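Local coordinates for betaine aldehyde dehydrogenase (Staphylococcus aureus subsp. aureus COL, PDB 4QTO), which catalyses the NAD-dependent oxidation of betaine aldehyde to glycine betaine, as a member of the aldehyde dehydrogenase family, at residues E163-E169 with V502-T508; N286-D290 with F425-A431. One frame throughout, in Å; residues are numbered along the deposited sequence. Where two conformers were deposited one is given.

Interaction 1 (E163-E169 with V502-T508)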
loop_
_atom_site.group_PDB
_atom_site.type_symbol
_atom_site.label_atom_id
_atom_site.label_comp_id
_atom_site.label_asym_id
_atom_site.label_seq_id
_atom_site.Cartn_x
_atom_site.Cartn_y
_atom_site.Cartn_z
ATOM N N GLU A 163 18.960 6.041 8.669
ATOM C CA GLU A 163 18.093 5.011 8.126
ATOM C C GLU A 163 16.841 5.102 8.957
ATOM O O GLU A 163 16.917 5.124 10.204
ATOM C CB GLU A 163 18.672 3.610 8.287
ATOM C CG GLU A 163 17.726 2.558 7.714
ATOM C CD GLU A 163 17.956 1.131 8.170
ATOM O OE1 GLU A 163 18.087 0.307 7.246
ATOM O OE2 GLU A 163 17.936 0.818 9.408
ATOM N N SER A 164 15.694 5.090 8.294
ATOM C CA SER A 164 14.404 5.200 8.954
ATOM C C SER A 164 13.503 4.067 8.536
ATOM O O SER A 164 13.323 3.830 7.334
ATOM C CB SER A 164 13.752 6.527 8.543
ATOM O OG SER A 164 12.413 6.702 9.045
ATOM N N LYS A 165 13.015 3.320 9.505
ATOM C CA LYS A 165 12.086 2.244 9.177
ATOM C C LYS A 165 10.962 2.201 10.160
ATOM O O LYS A 165 11.124 2.613 11.318
ATOM C CB LYS A 165 12.783 0.909 9.102
ATOM C CG LYS A 165 13.394 0.449 10.379
ATOM C CD LYS A 165 14.439 -0.649 10.097
ATOM C CE LYS A 165 15.145 -1.052 11.372
ATOM N NZ LYS A 165 16.362 -1.870 11.058
ATOM N N ILE A 166 9.811 1.743 9.685
ATOM C CA ILE A 166 8.656 1.568 10.561
ATOM C C ILE A 166 8.424 0.057 10.618
ATOM O O ILE A 166 8.197 -0.587 9.574
ATOM C CB ILE A 166 7.389 2.234 10.020
ATOM C CG1 ILE A 166 7.617 3.699 9.670
ATOM C CG2 ILE A 166 6.252 2.038 11.002
ATOM C CD1 ILE A 166 8.224 4.534 10.775
ATOM N N VAL A 167 8.527 -0.508 11.815
ATOM C CA VAL A 167 8.298 -1.922 12.024
ATOM C C VAL A 167 6.908 -2.078 12.608
ATOM O O VAL A 167 6.520 -1.293 13.480
ATOM C CB VAL A 167 9.279 -2.513 13.055
ATOM C CG1 VAL A 167 9.058 -4.019 13.183
ATOM C CG2 VAL A 167 10.726 -2.237 12.682
ATOM N N LYS A 168 6.147 -3.060 12.131
ATOM C CA LYS A 168 4.821 -3.329 12.665
ATOM C C LYS A 168 4.950 -4.549 13.592
ATOM O O LYS A 168 5.481 -5.596 13.190
ATOM C CB LYS A 168 3.814 -3.643 11.570
ATOM C CG LYS A 168 3.619 -2.576 10.542
ATOM C CD LYS A 168 3.186 -1.255 11.082
ATOM C CE LYS A 168 2.879 -0.333 9.891
ATOM N NZ LYS A 168 2.695 1.105 10.231
ATOM N N GLU A 169 4.640 -4.346 14.866
ATOM C CA GLU A 169 4.712 -5.370 15.889
ATOM C C GLU A 169 3.308 -5.743 16.354
ATOM O O GLU A 169 2.401 -4.946 16.230
ATOM C CB GLU A 169 5.458 -4.830 17.118
ATOM C CG GLU A 169 6.879 -4.348 16.833
ATOM C CD GLU A 169 7.632 -3.868 18.055
ATOM O OE1 GLU A 169 7.040 -3.710 19.157
ATOM O OE2 GLU A 169 8.866 -3.713 17.916
ATOM N N VAL A 502 1.055 -2.520 16.167
ATOM C CA VAL A 502 1.522 -1.220 16.657
ATOM C C VAL A 502 2.754 -0.859 15.816
ATOM O O VAL A 502 3.550 -1.737 15.463
ATOM C CB VAL A 502 1.834 -1.233 18.153
ATOM C CG1 VAL A 502 2.886 -2.266 18.524
ATOM C CG2 VAL A 502 2.194 0.166 18.640
ATOM N N SER A 503 2.875 0.422 15.471
ATOM C CA SER A 503 4.016 0.888 14.670
ATOM C C SER A 503 5.134 1.396 15.561
ATOM O O SER A 503 4.899 2.117 16.531
ATOM C CB SER A 503 3.590 2.054 13.782
ATOM O OG SER A 503 2.650 1.648 12.812
ATOM N N LYS A 504 6.361 1.067 15.171
ATOM C CA LYS A 504 7.543 1.567 15.830
ATOM C C LYS A 504 8.492 2.135 14.770
ATOM O O LYS A 504 8.874 1.455 13.828
ATOM C CB LYS A 504 8.275 0.463 16.617
ATOM C CG LYS A 504 9.643 0.861 17.171
ATOM C CD LYS A 504 10.346 -0.297 17.815
ATOM C CE LYS A 504 9.727 -0.729 19.136
ATOM N NZ LYS A 504 10.297 -2.032 19.567
ATOM N N HIS A 505 8.846 3.393 14.932
ATOM C CA HIS A 505 9.807 4.047 14.073
ATOM C C HIS A 505 11.201 3.852 14.680
ATOM O O HIS A 505 11.490 4.343 15.768
ATOM C CB HIS A 505 9.499 5.545 13.953
ATOM C CG HIS A 505 10.473 6.333 13.119
ATOM N ND1 HIS A 505 10.630 7.693 13.276
ATOM C CD2 HIS A 505 11.355 5.961 12.157
ATOM C CE1 HIS A 505 11.532 8.133 12.418
ATOM N NE2 HIS A 505 11.970 7.108 11.706
ATOM N N ILE A 506 12.080 3.133 13.971
ATOM C CA ILE A 506 13.464 2.960 14.418
ATOM C C ILE A 506 14.298 3.823 13.481
ATOM O O ILE A 506 14.331 3.587 12.237
ATOM C CB ILE A 506 13.925 1.485 14.387
ATOM C CG1 ILE A 506 13.037 0.626 15.281
ATOM C CG2 ILE A 506 15.368 1.395 14.868
ATOM C CD1 ILE A 506 13.306 -0.864 15.247
ATOM N N LEU A 507 14.989 4.799 14.066
ATOM C CA LEU A 507 15.807 5.728 13.312
ATOM C C LEU A 507 17.262 5.541 13.742
ATOM O O LEU A 507 17.584 5.762 14.907
ATOM C CB LEU A 507 15.332 7.151 13.627
ATOM C CG LEU A 507 15.940 8.377 12.932
ATOM C CD1 LEU A 507 17.371 8.632 13.376
ATOM C CD2 LEU A 507 15.784 8.249 11.418
ATOM N N THR A 508 18.116 5.138 12.798
ATOM C CA THR A 508 19.515 4.931 13.074
ATOM C C THR A 508 20.337 6.060 12.467
ATOM O O THR A 508 20.208 6.343 11.265
ATOM C CB THR A 508 19.990 3.588 12.470
ATOM O OG1 THR A 508 19.213 2.517 13.025
ATOM C CG2 THR A 508 21.481 3.345 12.775
HETATM O O HOH W 1 16.823 2.188 11.543
HETATM O O HOH W 2 8.763 -4.111 21.336
#

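Interaction 2 (N286-D290 with F425-A431)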
loop_
_atom_site.group_PDB
_atom_site.type_symbol
_atom_site.label_atom_id
_atom_site.label_comp_id
_atom_site.label_asym_id
_atom_site.label_seq_id
_atom_site.Cartn_x
_atom_site.Cartn_y
_atom_site.Cartn_z
ATOM N N ASN A 286 -32.740 0.886 5.313
ATOM C CA ASN A 286 -32.952 0.111 4.081
ATOM C C ASN A 286 -33.764 1.065 3.212
ATOM O O ASN A 286 -34.970 1.265 3.444
ATOM C CB ASN A 286 -33.680 -1.170 4.405
ATOM C CG ASN A 286 -33.811 -2.069 3.209
ATOM O OD1 ASN A 286 -33.488 -1.661 2.085
ATOM N ND2 ASN A 286 -34.279 -3.288 3.428
ATOM N N ILE A 287 -33.109 1.723 2.261
ATOM C CA ILE A 287 -33.706 2.778 1.467
ATOM C C ILE A 287 -34.205 2.215 0.129
ATOM O O ILE A 287 -33.413 1.721 -0.678
ATOM C CB ILE A 287 -32.668 3.885 1.200
ATOM C CG1 ILE A 287 -32.146 4.454 2.523
ATOM C CG2 ILE A 287 -33.239 4.981 0.338
ATOM C CD1 ILE A 287 -30.961 5.374 2.375
ATOM N N ILE A 288 -35.501 2.346 -0.101
ATOM C CA ILE A 288 -36.144 1.780 -1.284
ATOM C C ILE A 288 -36.776 2.870 -2.134
ATOM O O ILE A 288 -37.737 3.529 -1.723
ATOM C CB ILE A 288 -37.178 0.746 -0.842
ATOM C CG1 ILE A 288 -36.548 -0.330 0.067
ATOM C CG2 ILE A 288 -37.878 0.137 -2.048
ATOM C CD1 ILE A 288 -37.568 -1.221 0.722
ATOM N N PHE A 289 -36.211 3.090 -3.309
ATOM C CA PHE A 289 -36.739 4.074 -4.258
ATOM C C PHE A 289 -37.858 3.508 -5.106
ATOM O O PHE A 289 -37.996 2.279 -5.246
ATOM C CB PHE A 289 -35.622 4.575 -5.153
ATOM C CG PHE A 289 -34.708 5.565 -4.484
ATOM C CD1 PHE A 289 -35.029 6.915 -4.502
ATOM C CD2 PHE A 289 -33.573 5.165 -3.820
ATOM C CE1 PHE A 289 -34.223 7.841 -3.880
ATOM C CE2 PHE A 289 -32.744 6.090 -3.202
ATOM C CZ PHE A 289 -33.077 7.449 -3.237
ATOM N N ASP A 290 -38.645 4.403 -5.720
ATOM C CA ASP A 290 -39.764 3.967 -6.555
ATOM C C ASP A 290 -39.323 3.265 -7.837
ATOM O O ASP A 290 -40.146 2.648 -8.496
ATOM C CB ASP A 290 -40.834 5.058 -6.748
ATOM C CG ASP A 290 -40.401 6.232 -7.546
ATOM O OD1 ASP A 290 -39.418 6.134 -8.326
ATOM O OD2 ASP A 290 -41.103 7.286 -7.424
ATOM N N PHE A 425 -40.268 8.854 2.349
ATOM C CA PHE A 425 -39.452 10.008 1.959
ATOM C C PHE A 425 -39.896 10.479 0.576
ATOM O O PHE A 425 -40.343 9.677 -0.252
ATOM C CB PHE A 425 -37.964 9.737 1.974
ATOM C CG PHE A 425 -37.496 8.738 0.953
ATOM C CD1 PHE A 425 -37.205 9.152 -0.348
ATOM C CD2 PHE A 425 -37.334 7.401 1.277
ATOM C CE1 PHE A 425 -36.760 8.240 -1.293
ATOM C CE2 PHE A 425 -36.875 6.495 0.344
ATOM C CZ PHE A 425 -36.589 6.917 -0.941
ATOM N N GLU A 426 -39.752 11.767 0.302
ATOM C CA GLU A 426 -40.215 12.303 -0.969
ATOM C C GLU A 426 -39.132 12.277 -2.043
ATOM O O GLU A 426 -39.378 11.881 -3.187
ATOM C CB GLU A 426 -40.722 13.731 -0.769
ATOM C CG GLU A 426 -41.375 14.351 -1.974
ATOM C CD GLU A 426 -42.658 13.632 -2.410
ATOM O OE1 GLU A 426 -43.359 13.014 -1.565
ATOM O OE2 GLU A 426 -42.958 13.732 -3.611
ATOM N N THR A 427 -37.943 12.727 -1.672
ATOM C CA THR A 427 -36.834 12.889 -2.570
ATOM C C THR A 427 -35.570 12.157 -2.115
ATOM O O THR A 427 -35.426 11.765 -0.971
ATOM C CB THR A 427 -36.435 14.396 -2.614
ATOM O OG1 THR A 427 -35.986 14.827 -1.315
ATOM C CG2 THR A 427 -37.611 15.299 -3.062
ATOM N N GLU A 428 -34.627 12.052 -3.030
ATOM C CA GLU A 428 -33.322 11.495 -2.726
ATOM C C GLU A 428 -32.667 12.243 -1.540
ATOM O O GLU A 428 -32.101 11.631 -0.631
ATOM C CB GLU A 428 -32.519 11.624 -4.006
ATOM C CG GLU A 428 -31.103 11.224 -3.956
ATOM C CD GLU A 428 -30.401 11.493 -5.299
ATOM O OE1 GLU A 428 -31.067 11.495 -6.361
ATOM O OE2 GLU A 428 -29.165 11.641 -5.256
ATOM N N GLN A 429 -32.775 13.574 -1.546
ATOM C CA GLN A 429 -32.210 14.394 -0.473
ATOM C C GLN A 429 -32.838 14.082 0.882
ATOM O O GLN A 429 -32.139 13.974 1.894
ATOM C CB GLN A 429 -32.353 15.891 -0.810
ATOM C CG GLN A 429 -31.532 16.342 -2.023
ATOM C CD GLN A 429 -32.024 15.868 -3.408
ATOM O OE1 GLN A 429 -33.209 15.509 -3.639
ATOM N NE2 GLN A 429 -31.092 15.919 -4.375
ATOM N N GLU A 430 -34.155 13.910 0.899
ATOM C CA GLU A 430 -34.857 13.562 2.150
ATOM C C GLU A 430 -34.474 12.150 2.636
ATOM O O GLU A 430 -34.292 11.930 3.833
ATOM C CB GLU A 430 -36.370 13.682 2.007
ATOM C CG GLU A 430 -37.040 13.509 3.361
ATOM C CD GLU A 430 -38.554 13.695 3.374
ATOM O OE1 GLU A 430 -39.228 13.567 2.332
ATOM O OE2 GLU A 430 -39.057 13.971 4.470
ATOM N N ALA A 431 -34.314 11.204 1.715
ATOM C CA ALA A 431 -33.888 9.831 2.073
ATOM C C ALA A 431 -32.550 9.873 2.824
ATOM O O ALA A 431 -32.363 9.229 3.854
ATOM C CB ALA A 431 -33.763 8.946 0.837
#

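Interaction 1 (E163-E169 with V502-T508)
Strands 163-169 and 502-508 form an antiparallel ladder in the arm through which aldehyde dehydrogenases oligomerise. Glu163, Lys165, Val167 and Glu169 are the hydrogen-bonded positions, opposite Thr508, Ile506, Lys504 and Val502, and each pair exchanges two backbone bonds. The straightest runs from Glu169 N to Val502 O, with 171° at the hydrogen.

Ser164, Ile166, Lys168, Ser503, His505 and Leu507 share one face of the ladder. Ser164 OG is hydrogen-bonded to His505 NE2 at 2.7 Å. The imidazole reaches it because CG stands anti to the backbone N (chi1 178°). Lys165 O lies in the ring plane at its edge, 3.5 Å from His505 CD2. In one of its two conformers, Ile166 packs its CD1 against His505 CB at 3.6 Å. Farther along, Lys168 bends at chi2 (-58°), and its NZ gives a hydrogen bond to Ser503 OG at 2.6 Å.

On the other face, Lys504 NZ forms a salt bridge with Glu169 OE2 at 2.8 Å, on the syn side but tilted out of the carboxylate plane. A water joins Lys504 NZ to Glu169 OE1. Val167 CG2, in one of two conformers, meets Ile506 CD1 at 3.9 Å.

In the second subunit, Glu495 bonds Ser503 OG, and the carbonyls of Leu461 and Ala458 bond Lys504 NZ. Glu163 and Lys165 form reciprocal salt bridges with Lys165 and Glu163 of the third subunit. Strand 152-155 pairs with the other edge of 163-169, and residues 505-508 pair in parallel with a strand of the second subunit, continuing the sheet across the interface.

Interaction 2 (N286-D290 with F425-A431)
Two phenylalanines, Phe289 and Phe425, meet in a T-shaped stack. The edge of Phe425 is turned to one face of Phe289. The ring centroids are 5.2 Å apart and the planes stand at 74°. Phe425 CZ sits above the Phe289 plane, offset toward the rim. The closest atoms are Phe289 CE1 and Phe425 CE1, at 3.6 Å. Phe425 CG lies between its backbone N and carbonyl carbon (chi1 66°), which directs the ring toward strand 286-288.

Aliphatic contacts add to the stack. The CG2 branch of Ile287 touches Phe425 CE2 at 3.9 Å and the methyl CB of Ala431 at 4.0 Å. Ala431 CB in turn lies over the centre of the Phe425 ring, 3.5 Å above its plane. Glu428 CA comes up to the edge of Phe289, in the ring plane, 3.9 Å from Phe289 CE1. Its carboxylate belongs elsewhere, in a salt bridge with Arg456.

No hydrogen bond joins the two segments. The polar bonds here shape the turn and helix start. Thr427 is the N-cap: its OG1 accepts from Glu430 N at 3.0 Å. The carboxylate of Glu430 reaches back, and its OE1 accepts from Glu426 N at 2.8 Å. These bonds tie the turn after Phe425 to the first turn of the helix.

Phe289 also packs on Lys453 and Val457 of helix 451-460, and Phe425 on Leu320 and Gln322 of strand 318-322. Strand 285-288 lies between strands 318-322 and 443-447. This is packing of a helix start on the C-terminal end of a parallel strand, as expected in an alpha/beta sheet. Its place in the fold is consistent with the catalytic domain of aldehyde dehydrogenases.

Overall arrangement
The two contacts lie far apart, with centres about 48 Å from each other and nearest atoms about 35 Å apart. Interaction 2 is nested in sequence inside the loop closed by interaction 1: residues 286-290 and 425-431 both fall between 163-169 and 502-508. They share no sheet. Interaction 1 belongs to the sheet that includes strands 162-177 and 501-509, and there other subunits join in. Interaction 2 sits on the seven-stranded sheet of strands 285-288, 318-322 and 419-425, where no other chain of the assembly touches its segments. Interaction 1 thus lies where subunits meet, and interaction 2 inside a single chain.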